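Local structure of sugar ABC transporter substrate-binding protein, BlMnBP1 (6I5R) at residues Glu160-Lys165 with Lys179-Lys184; Thr185-Leu190 with Glu276-Val281; Glu173-Leu178 with Tyr248-Asn253; Lys165-Thr170 with Gly301-Pro306. The protein binds mannobiose as the solute-binding component of an ABC transporter and probably hands manno-oligosaccharides to the membrane permease for uptake. All coordinates share one frame; numbering follows the deposited sequence.

How the contacts relate
All four contacts cluster in one part of one lobe, round helix 171-184. Contacts 1 and 3 use successive parts of that helix, their centres about 12 Å apart, with I164 packed on D177 between them. Contact 2 follows where the chain leaves the helix and pairs with strand 277-283; its centre is about 10 Å from that of contact 1, and I181 CG2 is 3.8 Å from A278 CB. Contact 4 covers the loop leading into the helix, where P168 and P306 pack on F174. The bound mannobiose lies beyond this region: in contact 2, the nearest atoms of the V281 side chain and a mannose unit are about 12 Å apart.

Contact 1 (Glu160-Lys165 with Lys179-Lys184); sequences EEAGIK and KLIKEK. With ZN (zinc ion), chain K.
A162 presses its methyl group against helix 171-184, with CB 3.8 Å from I181 CG1 and the CA atoms of A162 and I181 only 5.0 Å apart. I181 also receives the tip of I164: the two side chains cross obliquely, and I164 CD1 comes to 3.8 Å from I181 CD1. Beside them, L180 brings CB to 3.8 Å from A162 O. The same carbonyl meets K184, whose chain bends at chi3 (45°) and places its CE methylene 3.1 Å from A162 O. A second bend, at chi4 (58°), leaves NZ 3.7 Å from E161 O, and no direct hydrogen bond joins the segments. A water donates to K184 O at 2.7 Å and reaches E161 OE2 only weakly.

V158 and F159 pack on I181 from the preceding turn of helix 156-162. E160, one residue before E161, holds a zinc ion through both carboxylate oxygens. G163 is the first residue to leave the helix: its N bonds back to E160 O at 3.0 Å, and its positive phi (80°), easy for glycine, swings the chain away. I164 thereby follows A162 onto the next helix: a Schellman-terminated helix packed on its successor in one lobe of the solute-binding fold.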
# COMPACT_ATOMS: atom_id res chain seq x y z
N GLU A 160 -21.03 -2.25 -17.58
CA GLU A 160 -22.32 -2.03 -18.23
C GLU A 160 -22.52 -3.01 -19.38
O GLU A 160 -23.64 -3.53 -19.56
CB GLU A 160 -22.41 -0.57 -18.70
CG GLU A 160 -23.78 -0.11 -19.23
CD GLU A 160 -24.88 0.05 -18.15
OE1 GLU A 160 -24.82 0.94 -17.27
OE2 GLU A 160 -25.87 -0.70 -18.18
N GLU A 161 -21.47 -3.30 -20.14
CA GLU A 161 -21.61 -4.25 -21.24
C GLU A 161 -21.95 -5.64 -20.71
O GLU A 161 -22.69 -6.40 -21.35
CB GLU A 161 -20.33 -4.30 -22.06
CG GLU A 161 -20.38 -5.26 -23.23
CD GLU A 161 -21.16 -4.72 -24.43
OE1 GLU A 161 -21.76 -3.63 -24.36
OE2 GLU A 161 -21.18 -5.41 -25.46
N ALA A 162 -21.39 -6.01 -19.56
CA ALA A 162 -21.66 -7.29 -18.94
C ALA A 162 -23.04 -7.35 -18.29
O ALA A 162 -23.50 -8.43 -17.90
CB ALA A 162 -20.56 -7.57 -17.90
N GLY A 163 -23.73 -6.22 -18.20
CA GLY A 163 -25.04 -6.26 -17.57
C GLY A 163 -24.99 -6.26 -16.06
O GLY A 163 -25.98 -6.60 -15.41
N ILE A 164 -23.86 -5.89 -15.47
CA ILE A 164 -23.75 -5.80 -14.02
C ILE A 164 -24.52 -4.56 -13.56
O ILE A 164 -24.25 -3.44 -14.00
CB ILE A 164 -22.28 -5.75 -13.58
CG1 ILE A 164 -21.58 -7.05 -14.01
CG2 ILE A 164 -22.18 -5.52 -12.07
CD1 ILE A 164 -20.05 -7.00 -13.90
N LYS A 165 -25.52 -4.78 -12.71
CA LYS A 165 -26.42 -3.73 -12.27
C LYS A 165 -25.92 -3.01 -11.03
O LYS A 165 -25.88 -1.77 -10.99
CB LYS A 165 -27.82 -4.33 -12.04
CG LYS A 165 -28.44 -4.87 -13.30
CD LYS A 165 -29.84 -5.43 -13.09
CE LYS A 165 -30.59 -5.54 -14.43
NZ LYS A 165 -32.07 -5.73 -14.21
N LYS A 179 -17.78 -13.89 -14.37
CA LYS A 179 -18.30 -14.78 -15.40
C LYS A 179 -19.11 -14.02 -16.45
O LYS A 179 -18.96 -14.27 -17.65
CB LYS A 179 -19.12 -15.87 -14.70
CG LYS A 179 -19.73 -16.92 -15.63
CD LYS A 179 -20.64 -17.88 -14.88
CE LYS A 179 -21.00 -19.09 -15.74
NZ LYS A 179 -22.29 -18.94 -16.42
N LEU A 180 -19.93 -13.06 -16.03
CA LEU A 180 -20.66 -12.24 -16.99
C LEU A 180 -19.70 -11.47 -17.89
O LEU A 180 -19.93 -11.36 -19.11
CB LEU A 180 -21.59 -11.25 -16.27
CG LEU A 180 -22.83 -11.83 -15.55
CD1 LEU A 180 -23.65 -10.73 -14.89
CD2 LEU A 180 -23.66 -12.59 -16.57
N ILE A 181 -18.64 -10.89 -17.31
CA ILE A 181 -17.65 -10.17 -18.09
C ILE A 181 -17.00 -11.11 -19.10
O ILE A 181 -16.79 -10.76 -20.27
CB ILE A 181 -16.60 -9.53 -17.14
CG1 ILE A 181 -17.25 -8.40 -16.32
CG2 ILE A 181 -15.40 -9.07 -17.93
CD1 ILE A 181 -16.55 -8.07 -15.00
N LYS A 182 -16.65 -12.31 -18.65
CA LYS A 182 -15.99 -13.25 -19.54
C LYS A 182 -16.91 -13.63 -20.69
O LYS A 182 -16.48 -13.68 -21.85
CB LYS A 182 -15.57 -14.48 -18.74
CG LYS A 182 -14.80 -15.52 -19.49
CD LYS A 182 -13.47 -15.01 -19.90
CE LYS A 182 -12.74 -16.07 -20.75
NZ LYS A 182 -11.52 -15.46 -21.29
N GLU A 183 -18.19 -13.83 -20.40
CA GLU A 183 -19.08 -14.39 -21.42
C GLU A 183 -19.61 -13.32 -22.35
O GLU A 183 -19.86 -13.61 -23.52
CB GLU A 183 -20.22 -15.15 -20.77
CG GLU A 183 -19.72 -16.41 -20.12
CD GLU A 183 -20.78 -17.24 -19.53
OE1 GLU A 183 -21.93 -16.77 -19.49
OE2 GLU A 183 -20.47 -18.38 -19.12
N LYS A 184 -19.74 -12.09 -21.87
CA LYS A 184 -20.41 -11.08 -22.66
C LYS A 184 -19.53 -9.94 -23.13
O LYS A 184 -19.99 -9.13 -23.93
CB LYS A 184 -21.59 -10.50 -21.87
CG LYS A 184 -22.65 -11.51 -21.52
CD LYS A 184 -23.60 -10.99 -20.47
CE LYS A 184 -24.04 -9.54 -20.76
NZ LYS A 184 -24.69 -9.46 -22.08
ZN ZN K . -26.57 0.65 -16.58
O HOH W 1 -22.35 -8.62 -25.24
O HOH W 2 -27.21 -0.73 -16.91

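Contact 2 (Thr185-Leu190 with Glu276-Val281); sequences TKAVPL and EIATMV
V188 and I277 form a parallel beta bridge: V188 N donates to E276 O at 2.8 Å, and V188 O accepts from A278 N, also at 2.8 Å. The second bond is nearly straight, 167° at the hydrogen; in the first, the donor stands 40° above the carbonyl plane of E276. The bridge adds strand 188-190 to strand 277-283, which on its other backbone groups is bonded to strand 139-155 of the large mixed sheet.

At P189 the chain turns a corner and the regular pattern lapses. T279 answers with its side chain: OG1 donates to P189 O at 2.7 Å, while the backbone N of T279 gives the same oxygen only a weak bond. The hydroxyl can do so because OG1 stands between the backbone N and the carbonyl carbon (chi1 69°), the crowded position.

Apolar contacts flank these bonds. A187 CB faces A278 CB at 4.2 Å, with V158 of helix 156-162 touching both alanines. V188 and I277 lie on one face of the sheet. On the other, L190 crosses T279, and F174 of helix 171-184 packs on L190. Before the strand, T185 makes an ST turn, OG1 accepting from A187 N at 3.2 Å, while also bonded to I181 O, which ties the turn to the end of the helix. Farther along, L190 crosses V281 as well, its CD1 methyl reaching V281 CG2 at 4.0 Å.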
# COMPACT_ATOMS: atom_id res chain seq x y z
N THR A 185 -18.30 -9.82 -22.64
CA THR A 185 -17.44 -8.75 -23.12
C THR A 185 -16.16 -9.36 -23.66
O THR A 185 -15.95 -10.58 -23.62
CB THR A 185 -17.09 -7.74 -22.03
OG1 THR A 185 -16.09 -8.29 -21.17
CG2 THR A 185 -18.32 -7.35 -21.21
N LYS A 186 -15.26 -8.48 -24.13
CA LYS A 186 -13.95 -8.89 -24.61
C LYS A 186 -12.84 -8.59 -23.62
O LYS A 186 -11.66 -8.65 -23.99
CB LYS A 186 -13.63 -8.19 -25.94
CG LYS A 186 -14.64 -8.47 -27.02
CD LYS A 186 -14.38 -7.63 -28.26
CE LYS A 186 -15.48 -7.85 -29.26
NZ LYS A 186 -16.84 -7.73 -28.64
N ALA A 187 -13.18 -8.22 -22.39
CA ALA A 187 -12.16 -7.82 -21.43
C ALA A 187 -11.66 -9.01 -20.62
O ALA A 187 -12.41 -9.95 -20.34
CB ALA A 187 -12.69 -6.75 -20.47
N VAL A 188 -10.41 -8.94 -20.19
CA VAL A 188 -9.93 -9.86 -19.16
C VAL A 188 -10.70 -9.52 -17.88
O VAL A 188 -10.60 -8.38 -17.41
CB VAL A 188 -8.41 -9.73 -18.96
CG1 VAL A 188 -7.95 -10.56 -17.77
CG2 VAL A 188 -7.66 -10.14 -20.22
N PRO A 189 -11.46 -10.45 -17.29
CA PRO A 189 -12.24 -10.07 -16.10
C PRO A 189 -11.39 -9.57 -14.93
O PRO A 189 -11.72 -8.55 -14.33
CB PRO A 189 -13.00 -11.36 -15.75
CG PRO A 189 -13.12 -12.10 -17.08
CD PRO A 189 -11.85 -11.78 -17.82
N LEU A 190 -10.31 -10.28 -14.59
CA LEU A 190 -9.42 -9.83 -13.53
C LEU A 190 -7.99 -10.06 -14.00
O LEU A 190 -7.61 -11.20 -14.28
CB LEU A 190 -9.71 -10.58 -12.22
CG LEU A 190 -8.95 -10.13 -10.96
CD1 LEU A 190 -9.71 -10.37 -9.68
CD2 LEU A 190 -7.60 -10.87 -10.90
N GLU A 276 -10.05 -3.29 -22.02
CA GLU A 276 -9.52 -4.62 -22.30
C GLU A 276 -9.27 -5.40 -21.03
O GLU A 276 -9.05 -6.62 -21.09
CB GLU A 276 -8.21 -4.53 -23.07
CG GLU A 276 -8.34 -3.79 -24.37
CD GLU A 276 -7.04 -3.69 -25.13
OE1 GLU A 276 -6.20 -4.62 -25.08
OE2 GLU A 276 -6.86 -2.65 -25.78
N ILE A 277 -9.30 -4.72 -19.89
CA ILE A 277 -9.26 -5.35 -18.58
C ILE A 277 -10.45 -4.81 -17.78
O ILE A 277 -10.70 -3.60 -17.78
CB ILE A 277 -7.96 -5.04 -17.82
CG1 ILE A 277 -6.72 -5.69 -18.46
CG2 ILE A 277 -8.12 -5.46 -16.38
CD1 ILE A 277 -5.41 -5.10 -17.93
N ALA A 278 -11.16 -5.69 -17.09
CA ALA A 278 -12.32 -5.21 -16.34
C ALA A 278 -12.00 -4.84 -14.90
O ALA A 278 -12.53 -3.85 -14.38
CB ALA A 278 -13.43 -6.27 -16.34
N THR A 279 -11.17 -5.63 -14.21
CA THR A 279 -10.82 -5.31 -12.84
C THR A 279 -9.35 -5.59 -12.53
O THR A 279 -8.73 -6.47 -13.12
CB THR A 279 -11.67 -6.09 -11.83
OG1 THR A 279 -11.33 -7.48 -11.88
CG2 THR A 279 -13.16 -5.93 -12.13
N MET A 280 -8.83 -4.81 -11.59
CA MET A 280 -7.52 -5.06 -10.99
C MET A 280 -7.62 -4.75 -9.51
O MET A 280 -8.18 -3.72 -9.14
CB MET A 280 -6.43 -4.21 -11.66
CG MET A 280 -6.08 -4.72 -13.04
SD MET A 280 -4.57 -4.01 -13.71
CE MET A 280 -5.21 -2.56 -14.55
N VAL A 281 -7.07 -5.63 -8.68
CA VAL A 281 -7.18 -5.49 -7.23
C VAL A 281 -5.98 -4.65 -6.81
O VAL A 281 -4.87 -5.16 -6.66
CB VAL A 281 -7.23 -6.86 -6.55
CG1 VAL A 281 -7.26 -6.71 -5.02
CG2 VAL A 281 -8.47 -7.61 -7.04

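Contact 3 (Glu173-Leu178 with Tyr248-Asn253); sequences EFQADL and YDAVAN
Q175 reaches across from helix 171-184 to D249 and A250 of helix 239-252 and to N253 just after it, and has the largest share of the buried surface. Its chain bends at chi2 (-58°), which turns CD and brings the amide against the last turn of helix 239-252. The carbonyl takes the one hydrogen bond between the segments: N253 ND2 donates to Q175 OE1 at 3.1 Å. The acceptor lies close to the amide plane of N253, whereas the donor stands 49° above the carbonyl plane of Q175. The NE2 end lies over the backbone instead, 3.5 Å from A250 N and 3.6 Å from D249 CB, without a bond to either.

A250 supplies the apolar part. Its CB is 3.9 Å from L178 CD1, one turn along from Q175, and 4.0 Å from Q175 NE2. L178 is itself supported by F174, whose ring has L178 CG over its centre.

D249 offers only its CB to the glutamine; its carboxylate forms a salt bridge with K245, and the Q175 amide and D249 carboxylate planes are perpendicular. Y255 touches both Q175 and L178.

The two helices run nearly parallel, 25° apart, and the axes of these short segments approach to 10.6 Å. At that spacing one long amide does the bridging: a single tilted amide-amide bond and one leucine-alanine touch make a mixed polar and apolar join.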
# COMPACT_ATOMS: atom_id res chain seq x y z
N GLU A 173 -20.89 -13.03 -5.43
CA GLU A 173 -21.33 -12.03 -6.39
C GLU A 173 -20.19 -11.62 -7.32
O GLU A 173 -20.40 -11.47 -8.53
CB GLU A 173 -21.90 -10.81 -5.65
CG GLU A 173 -23.14 -11.12 -4.75
CD GLU A 173 -23.82 -9.86 -4.19
OE1 GLU A 173 -23.22 -8.75 -4.23
OE2 GLU A 173 -24.99 -9.98 -3.70
N PHE A 174 -18.98 -11.44 -6.78
CA PHE A 174 -17.84 -11.06 -7.62
C PHE A 174 -17.59 -12.10 -8.70
O PHE A 174 -17.42 -11.76 -9.87
CB PHE A 174 -16.59 -10.86 -6.74
CG PHE A 174 -15.41 -10.22 -7.46
CD1 PHE A 174 -15.53 -8.97 -8.06
CD2 PHE A 174 -14.18 -10.85 -7.52
CE1 PHE A 174 -14.44 -8.40 -8.68
CE2 PHE A 174 -13.11 -10.27 -8.16
CZ PHE A 174 -13.24 -9.05 -8.73
N GLN A 175 -17.48 -13.38 -8.31
CA GLN A 175 -17.25 -14.44 -9.29
C GLN A 175 -18.38 -14.50 -10.32
O GLN A 175 -18.14 -14.72 -11.52
CB GLN A 175 -17.10 -15.80 -8.57
CG GLN A 175 -15.85 -15.94 -7.63
CD GLN A 175 -14.53 -15.72 -8.37
OE1 GLN A 175 -14.39 -16.10 -9.54
NE2 GLN A 175 -13.54 -15.13 -7.68
N ALA A 176 -19.62 -14.26 -9.89
CA ALA A 176 -20.73 -14.19 -10.83
C ALA A 176 -20.53 -13.06 -11.81
O ALA A 176 -20.80 -13.21 -13.01
CB ALA A 176 -22.05 -14.01 -10.05
N ASP A 177 -20.02 -11.91 -11.33
CA ASP A 177 -19.76 -10.78 -12.22
C ASP A 177 -18.59 -11.06 -13.16
O ASP A 177 -18.62 -10.68 -14.34
CB ASP A 177 -19.49 -9.51 -11.42
CG ASP A 177 -20.74 -9.01 -10.68
OD1 ASP A 177 -21.84 -9.41 -11.07
OD2 ASP A 177 -20.62 -8.22 -9.74
N LEU A 178 -17.52 -11.69 -12.66
CA LEU A 178 -16.42 -12.04 -13.54
C LEU A 178 -16.89 -12.95 -14.67
O LEU A 178 -16.49 -12.78 -15.82
CB LEU A 178 -15.30 -12.73 -12.75
CG LEU A 178 -14.64 -11.84 -11.67
CD1 LEU A 178 -13.55 -12.61 -10.94
CD2 LEU A 178 -14.11 -10.58 -12.31
N TYR A 248 -7.77 -17.14 -5.91
CA TYR A 248 -7.71 -18.53 -6.34
C TYR A 248 -8.85 -18.85 -7.31
O TYR A 248 -8.63 -19.40 -8.38
CB TYR A 248 -7.78 -19.47 -5.12
CG TYR A 248 -7.63 -20.94 -5.49
CD1 TYR A 248 -8.69 -21.65 -6.03
CD2 TYR A 248 -6.42 -21.60 -5.32
CE1 TYR A 248 -8.55 -22.95 -6.41
CE2 TYR A 248 -6.28 -22.94 -5.67
CZ TYR A 248 -7.36 -23.60 -6.24
OH TYR A 248 -7.27 -24.92 -6.61
N ASP A 249 -10.07 -18.51 -6.92
CA ASP A 249 -11.23 -18.88 -7.73
C ASP A 249 -11.22 -18.17 -9.07
O ASP A 249 -11.61 -18.75 -10.09
CB ASP A 249 -12.53 -18.55 -6.99
CG ASP A 249 -12.84 -19.54 -5.90
OD1 ASP A 249 -12.18 -20.60 -5.84
OD2 ASP A 249 -13.74 -19.23 -5.09
N ALA A 250 -10.85 -16.89 -9.07
CA ALA A 250 -10.83 -16.14 -10.32
C ALA A 250 -9.89 -16.78 -11.33
O ALA A 250 -10.19 -16.82 -12.53
CB ALA A 250 -10.41 -14.70 -10.06
N VAL A 251 -8.74 -17.28 -10.87
CA VAL A 251 -7.79 -17.95 -11.76
C VAL A 251 -8.31 -19.34 -12.15
O VAL A 251 -8.24 -19.74 -13.31
CB VAL A 251 -6.42 -18.06 -11.08
CG1 VAL A 251 -5.43 -18.84 -11.95
CG2 VAL A 251 -5.87 -16.66 -10.77
N ALA A 252 -8.80 -20.09 -11.17
CA ALA A 252 -9.23 -21.46 -11.44
C ALA A 252 -10.44 -21.47 -12.37
O ALA A 252 -10.58 -22.39 -13.19
CB ALA A 252 -9.56 -22.18 -10.13
N ASN A 253 -11.33 -20.48 -12.23
CA ASN A 253 -12.52 -20.34 -13.07
C ASN A 253 -12.20 -19.85 -14.48
O ASN A 253 -13.12 -19.78 -15.32
CB ASN A 253 -13.51 -19.37 -12.40
CG ASN A 253 -14.22 -19.99 -11.18
OD1 ASN A 253 -14.33 -21.20 -11.08
ND2 ASN A 253 -14.67 -19.13 -10.24

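Contact 4 (Lys165-Thr170 with Gly301-Pro306); sequences KELPKT and GYMPFP
M303 and L167 open the contact between strand 300-304 of the mixed sheet and the loop that joins helices 156-162 and 171-184 in this lobe of the solute-binding fold. From the strand, M303 CB meets L167 CD1 at 4.0 Å, the side chains crossing at a slant. CG stands between the backbone N and the carbonyl carbon (chi1 57°), and SD continues outward past the leucine toward the proline. There the chain bends at chi3 (-101°), which turns the terminal methyl onto P168: CE is 3.8 Å from P168 CG and 3.9 Å from P168 O, the two side chains crossing at about a right angle. I152 and Y154 of strand 139-155 also touch M303.

Beyond the methionine, P306 takes over. The loop enters helix 171-184 at T170, an N-cap whose OG1 bonds to the backbone N of E173, and F174 of that helix packs on P168 and P306 alike. K169 O is taken by T308 OG1. A water lies between the segments, 2.6 Å from P168 O and 2.8 Å from P304 O. No direct hydrogen bond joins the two segments here; instead P306 CB touches two loop carbonyls, 3.6 Å from P168 O and 3.6 Å from T170 O.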
# COMPACT_ATOMS: atom_id res chain seq x y z
N LYS A 165 -25.52 -4.78 -12.71
CA LYS A 165 -26.42 -3.73 -12.27
C LYS A 165 -25.92 -3.01 -11.03
O LYS A 165 -25.88 -1.77 -10.99
CB LYS A 165 -27.82 -4.33 -12.04
CG LYS A 165 -28.44 -4.87 -13.30
CD LYS A 165 -29.84 -5.43 -13.09
CE LYS A 165 -30.59 -5.54 -14.43
NZ LYS A 165 -32.07 -5.73 -14.21
N GLU A 166 -25.51 -3.77 -10.01
CA GLU A 166 -24.99 -3.26 -8.75
C GLU A 166 -23.59 -3.80 -8.55
O GLU A 166 -23.24 -4.85 -9.08
CB GLU A 166 -25.88 -3.70 -7.60
CG GLU A 166 -27.26 -3.14 -7.75
CD GLU A 166 -28.32 -4.03 -7.14
OE1 GLU A 166 -28.12 -4.52 -5.99
OE2 GLU A 166 -29.34 -4.22 -7.82
N LEU A 167 -22.77 -3.07 -7.80
CA LEU A 167 -21.42 -3.53 -7.56
C LEU A 167 -21.43 -4.76 -6.65
O LEU A 167 -22.25 -4.84 -5.72
CB LEU A 167 -20.57 -2.41 -6.95
CG LEU A 167 -20.43 -1.23 -7.92
CD1 LEU A 167 -19.70 -0.07 -7.21
CD2 LEU A 167 -19.70 -1.60 -9.20
N PRO A 168 -20.56 -5.73 -6.90
CA PRO A 168 -20.56 -6.95 -6.08
C PRO A 168 -20.07 -6.66 -4.67
O PRO A 168 -19.16 -5.86 -4.47
CB PRO A 168 -19.58 -7.89 -6.82
CG PRO A 168 -18.73 -6.99 -7.65
CD PRO A 168 -19.62 -5.81 -8.03
N LYS A 169 -20.69 -7.33 -3.69
CA LYS A 169 -20.37 -7.09 -2.30
C LYS A 169 -19.93 -8.33 -1.55
O LYS A 169 -19.58 -8.21 -0.37
CB LYS A 169 -21.59 -6.48 -1.60
CG LYS A 169 -21.98 -5.10 -2.14
CD LYS A 169 -23.32 -4.61 -1.55
CE LYS A 169 -23.36 -4.58 -0.04
NZ LYS A 169 -24.78 -4.55 0.48
N THR A 170 -19.98 -9.50 -2.17
CA THR A 170 -19.54 -10.75 -1.59
C THR A 170 -18.66 -11.45 -2.61
O THR A 170 -18.67 -11.10 -3.79
CB THR A 170 -20.74 -11.65 -1.27
OG1 THR A 170 -21.23 -12.16 -2.51
CG2 THR A 170 -21.81 -10.83 -0.53
N GLY A 301 -13.54 3.38 -12.50
CA GLY A 301 -14.20 3.50 -11.22
C GLY A 301 -13.38 2.79 -10.15
O GLY A 301 -12.39 2.12 -10.42
N TYR A 302 -13.83 2.95 -8.92
CA TYR A 302 -13.13 2.36 -7.79
C TYR A 302 -14.20 1.85 -6.83
O TYR A 302 -15.11 2.58 -6.47
CB TYR A 302 -12.21 3.39 -7.13
CG TYR A 302 -11.35 2.79 -6.08
CD1 TYR A 302 -10.35 1.88 -6.39
CD2 TYR A 302 -11.50 3.18 -4.78
CE1 TYR A 302 -9.54 1.35 -5.37
CE2 TYR A 302 -10.72 2.66 -3.78
CZ TYR A 302 -9.74 1.77 -4.08
OH TYR A 302 -9.01 1.32 -2.99
N MET A 303 -14.10 0.58 -6.48
CA MET A 303 -15.10 -0.03 -5.62
C MET A 303 -14.45 -0.68 -4.42
O MET A 303 -13.27 -1.05 -4.45
CB MET A 303 -15.91 -1.09 -6.37
CG MET A 303 -15.06 -2.17 -6.98
SD MET A 303 -16.15 -3.42 -7.68
CE MET A 303 -16.06 -4.61 -6.41
N PRO A 304 -15.22 -0.87 -3.35
CA PRO A 304 -14.71 -1.66 -2.23
C PRO A 304 -14.44 -3.09 -2.66
O PRO A 304 -15.06 -3.60 -3.59
CB PRO A 304 -15.84 -1.57 -1.19
CG PRO A 304 -16.69 -0.39 -1.65
CD PRO A 304 -16.60 -0.40 -3.12
N PHE A 305 -13.49 -3.73 -1.98
CA PHE A 305 -13.30 -5.15 -2.17
C PHE A 305 -14.60 -5.87 -1.82
O PHE A 305 -15.27 -5.50 -0.85
CB PHE A 305 -12.15 -5.69 -1.30
CG PHE A 305 -11.72 -7.12 -1.67
CD1 PHE A 305 -12.31 -8.21 -1.04
CD2 PHE A 305 -10.78 -7.35 -2.65
CE1 PHE A 305 -11.96 -9.50 -1.39
CE2 PHE A 305 -10.43 -8.64 -3.00
CZ PHE A 305 -11.02 -9.72 -2.36
N PRO A 306 -14.98 -6.89 -2.55
CA PRO A 306 -16.31 -7.51 -2.36
C PRO A 306 -16.40 -8.48 -1.19
O PRO A 306 -16.61 -9.68 -1.35
CB PRO A 306 -16.55 -8.19 -3.71
CG PRO A 306 -15.16 -8.53 -4.19
CD PRO A 306 -14.27 -7.44 -3.72
O HOH W 3 -17.79 -3.95 -3.30